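Secreted in xylem 3 (Fusarium oxysporum, PDB 5OD4) is an effector (Avr2) of a fungal plant pathogen, probably acting in the host to suppress immunity and itself subject to recognition there. Local coordinates at residues Y77-R82 with L123-D128. Numbering follows the deposited sequence.
Sequences YEIEVR and LTISED. With EDO (1,2-ethanediol), chain F.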
ATOM      1  N   TYR A  77     -12.721   2.084   3.142  1.00  7.48           N
ATOM      2  CA  TYR A  77     -11.782   1.194   2.458  1.00  7.53           C
ATOM      3  C   TYR A  77     -10.746   0.692   3.425  1.00  7.58           C
ATOM      4  O   TYR A  77     -10.237   1.415   4.301  1.00  9.18           O
ATOM      5  CB  TYR A  77     -11.062   1.923   1.298  1.00  8.37           C
ATOM      6  CG  TYR A  77     -11.989   2.448   0.237  1.00  7.65           C
ATOM      7  CD1 TYR A  77     -12.643   3.673   0.411  1.00  8.14           C
ATOM      8  CD2 TYR A  77     -12.223   1.770  -0.931  1.00  8.99           C
ATOM      9  CE1 TYR A  77     -13.483   4.170  -0.546  1.00  8.73           C
ATOM     10  CE2 TYR A  77     -13.064   2.276  -1.919  1.00 10.30           C
ATOM     11  CZ  TYR A  77     -13.688   3.469  -1.722  1.00  9.76           C
ATOM     12  OH  TYR A  77     -14.532   4.039  -2.631  1.00 13.09           O
ATOM     13  N   GLU A  78     -10.400  -0.584   3.241  1.00  7.21           N
ATOM     14  CA  GLU A  78      -9.331  -1.282   3.940  1.00  7.48           C
ATOM     15  C   GLU A  78      -8.094  -1.275   3.053  1.00  7.09           C
ATOM     16  O   GLU A  78      -8.174  -1.618   1.868  1.00  8.42           O
ATOM     17  CB  GLU A  78      -9.798  -2.712   4.227  1.00  8.49           C
ATOM     18  CG  GLU A  78      -8.785  -3.626   4.887  1.00  8.85           C
ATOM     19  CD  GLU A  78      -8.501  -3.325   6.328  1.00  9.18           C
ATOM     20  OE1 GLU A  78      -9.027  -2.377   6.904  1.00 10.26           O
ATOM     21  OE2 GLU A  78      -7.698  -4.104   6.930  1.00  9.82           O
ATOM     22  N   ILE A  79      -6.944  -0.900   3.627  1.00  6.76           N
ATOM     23  CA  ILE A  79      -5.674  -0.844   2.924  1.00  6.82           C
ATOM     24  C   ILE A  79      -4.695  -1.708   3.711  1.00  6.69           C
ATOM     25  O   ILE A  79      -4.513  -1.504   4.905  1.00  7.78           O
ATOM     26  CB  ILE A  79      -5.156   0.599   2.848  1.00  7.37           C
ATOM     27  CG1 ILE A  79      -6.143   1.512   2.143  1.00  9.07           C
ATOM     28  CG2 ILE A  79      -3.806   0.642   2.161  1.00  8.18           C
ATOM     29  CD1 ILE A  79      -5.987   2.962   2.489  1.00 10.20           C
ATOM     30  N   GLU A  80      -4.107  -2.718   3.052  1.00  6.33           N
ATOM     31  CA  GLU A  80      -3.239  -3.670   3.744  1.00  6.33           C
ATOM     32  C   GLU A  80      -1.965  -3.872   2.995  1.00  6.21           C
ATOM     33  O   GLU A  80      -1.974  -4.009   1.766  1.00  7.19           O
ATOM     34  CB  GLU A  80      -3.964  -5.017   3.929  1.00  6.81           C
ATOM     35  CG  GLU A  80      -5.240  -4.928   4.703  1.00  7.87           C
ATOM     36  CD  GLU A  80      -5.970  -6.235   4.943  1.00  7.64           C
ATOM     37  OE1 GLU A  80      -5.603  -7.288   4.378  1.00  8.50           O
ATOM     38  OE2 GLU A  80      -6.931  -6.192   5.764  1.00  8.55           O
ATOM     39  N   VAL A  81      -0.876  -4.004   3.750  1.00  6.33           N
ATOM     40  CA  VAL A  81       0.417  -4.406   3.216  1.00  6.73           C
ATOM     41  C   VAL A  81       0.875  -5.664   3.931  1.00  6.46           C
ATOM     42  O   VAL A  81       0.977  -5.674   5.175  1.00  7.20           O
ATOM     43  CB  VAL A  81       1.479  -3.306   3.361  1.00  8.05           C
ATOM     44  CG1 VAL A  81       2.822  -3.796   2.855  1.00  9.19           C
ATOM     45  CG2 VAL A  81       1.037  -2.045   2.644  1.00  9.66           C
ATOM     46  N   ARG A  82       1.179  -6.701   3.158  1.00  6.65           N
ATOM     47  CA  ARG A  82       1.883  -7.875   3.659  1.00  6.95           C
ATOM     48  C   ARG A  82       3.312  -7.839   3.141  1.00  6.74           C
ATOM     49  O   ARG A  82       3.593  -7.279   2.078  1.00  8.08           O
ATOM     50  CB  ARG A  82       1.200  -9.171   3.212  1.00  7.99           C
ATOM     51  CG  ARG A  82      -0.233  -9.243   3.713  1.00  9.76           C
ATOM     52  CD  ARG A  82      -0.934 -10.543   3.410  1.00 11.04           C
ATOM     53  NE  ARG A  82      -0.421 -11.597   4.231  1.00 12.08           N
ATOM     54  CZ  ARG A  82       0.354 -12.618   3.862  1.00 14.24           C
ATOM     55  NH1 ARG A  82       0.835 -12.783   2.659  1.00 17.91           N
ATOM     56  NH2 ARG A  82       0.639 -13.452   4.796  1.00 15.28           N
ATOM     57  N   LEU A 123       0.367  -5.042  -1.636  1.00  7.42           N
ATOM     58  CA  LEU A 123      -0.624  -4.054  -1.260  1.00  7.32           C
ATOM     59  C   LEU A 123      -1.998  -4.496  -1.765  1.00  7.40           C
ATOM     60  O   LEU A 123      -2.142  -4.868  -2.930  1.00  9.16           O
ATOM     61  CB  LEU A 123      -0.269  -2.712  -1.921  1.00  8.27           C
ATOM     62  CG  LEU A 123      -1.277  -1.583  -1.841  1.00  8.52           C
ATOM     63  CD1 LEU A 123      -1.496  -1.147  -0.402  1.00  8.38           C
ATOM     64  CD2 LEU A 123      -0.839  -0.415  -2.712  1.00 10.74           C
ATOM     65  N   THR A 124      -2.994  -4.383  -0.889  1.00  7.00           N
ATOM     66  CA  THR A 124      -4.402  -4.593  -1.274  1.00  7.29           C
ATOM     67  C   THR A 124      -5.191  -3.398  -0.796  1.00  6.95           C
ATOM     68  O   THR A 124      -5.049  -2.972   0.358  1.00  8.14           O
ATOM     69  CB  THR A 124      -4.973  -5.872  -0.674  1.00  8.85           C
ATOM     70  OG1 THR A 124      -4.189  -7.001  -1.045  1.00 10.90           O
ATOM     71  CG2 THR A 124      -6.406  -6.115  -1.133  1.00 10.06           C
ATOM     72  N   ILE A 125      -6.050  -2.879  -1.665  1.00  7.10           N
ATOM     73  CA  ILE A 125      -7.014  -1.801  -1.343  1.00  7.95           C
ATOM     74  C   ILE A 125      -8.385  -2.354  -1.683  1.00  8.10           C
ATOM     75  O   ILE A 125      -8.612  -2.811  -2.823  1.00  9.48           O
ATOM     76  CB  ILE A 125      -6.748  -0.544  -2.175  1.00  8.63           C
ATOM     77  CG1 ILE A 125      -5.317  -0.007  -1.946  1.00  8.66           C
ATOM     78  CG2 ILE A 125      -7.765   0.531  -1.866  1.00 10.63           C
ATOM     79  CD1 ILE A 125      -4.902   1.099  -2.899  1.00 10.75           C
ATOM     80  N   SER A 126      -9.326  -2.296  -0.733  1.00  8.01           N
ATOM     81  CA  SER A 126     -10.682  -2.817  -0.994  1.00  8.56           C
ATOM     82  C   SER A 126     -11.713  -2.047  -0.218  1.00  8.49           C
ATOM     83  O   SER A 126     -11.522  -1.755   0.937  1.00 10.27           O
ATOM     84  CB  SER A 126     -10.749  -4.281  -0.592  1.00 10.80           C
ATOM     85  OG  SER A 126     -11.989  -4.827  -0.955  1.00 18.31           O
ATOM     86  N   GLU A 127     -12.850  -1.801  -0.848  1.00  9.43           N
ATOM     87  CA  GLU A 127     -14.008  -1.287  -0.134  1.00  9.42           C
ATOM     88  C   GLU A 127     -14.467  -2.264   0.902  1.00 10.82           C
ATOM     89  O   GLU A 127     -14.471  -3.452   0.637  1.00 14.43           O
ATOM     90  CB  GLU A 127     -15.139  -0.935  -1.118  1.00 10.73           C
ATOM     91  CG  GLU A 127     -16.344  -0.333  -0.436  1.00 10.94           C
ATOM     92  CD  GLU A 127     -17.499   0.046  -1.361  1.00 11.64           C
ATOM     93  OE1 GLU A 127     -17.315  -0.079  -2.619  1.00 14.50           O
ATOM     94  OE2 GLU A 127     -18.557   0.445  -0.841  1.00 11.02           O
ATOM     95  N   ASP A 128     -14.879  -1.761   2.056  1.00 11.36           N
ATOM     96  CA  ASP A 128     -15.486  -2.648   3.063  1.00 16.93           C
ATOM     97  C   ASP A 128     -16.736  -3.362   2.554  1.00 22.65           C
ATOM     98  O   ASP A 128     -17.535  -2.669   1.918  1.00 27.83           O
ATOM     99  CB  ASP A 128     -16.015  -1.922   4.275  1.00 21.75           C
ATOM    100  CG  ASP A 128     -14.951  -1.635   5.253  1.00 23.03           C
ATOM    101  OD1 ASP A 128     -13.814  -2.045   4.940  1.00 23.62           O
ATOM    102  OD2 ASP A 128     -15.250  -1.044   6.331  1.00 26.47           O
ATOM    103  OXT ASP A 128     -17.040  -4.533   2.851  1.00 31.09           O
TER
HETATM  104  C1  EDO F 205     -20.763  -2.226  -1.941  1.00 25.13           C
HETATM  105  O1  EDO F 205     -20.065  -3.479  -1.726  1.00 30.41           O
HETATM  106  C2  EDO F 205     -20.493  -1.675  -3.346  1.00 20.35           C
HETATM  107  O2  EDO F 205     -19.148  -1.900  -3.745  1.00 15.82           O
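Glu78 and Ser126 face each other as a hydrogen-bonded pair, Glu78 N to Ser126 O at 2.8 Å with a return bond, and Glu80 and Thr124 repeat the exchange, joining the two central antiparallel strands of one sheet of the Avr2 beta-sandwich. In the alternating non-hydrogen-bonded pairs, Tyr77, Ile79, Val81, Leu123 and Ile125 turn toward the second sheet. Leu123 makes the closest apolar contact: its CD1 lies 3.9 Å from Ile79 CG2, the two side chains side by side and pointing the same way, and 4.1 Å from Val81 CG2. Val65, Ile63, Ile111 and Trp113 of the second sheet's strands cover Ile79 and Val81. At the chain end the Tyr77 ring meets the Glu127 backbone obliquely, CD2 3.6 Å from Glu127 N, and its CE2 touches Glu127 CB. Acidic groups gather on the other face: Glu78 OE2 and Glu80 OE2 are 2.5 Å apart. Glu80 accepts hydrogen bonds from Val6 N (OE2) and Phe7 N (OE1), while Arg100 bridges Glu78 and the C-terminal Asp128. With CG anti to the backbone N (chi1 -177°) and the chain extended beyond it, Glu127 reaches a 1,2-ethanediol, probably from the crystallisation liquor, whose O2 donates to Glu127 OE1 at 2.8 Å.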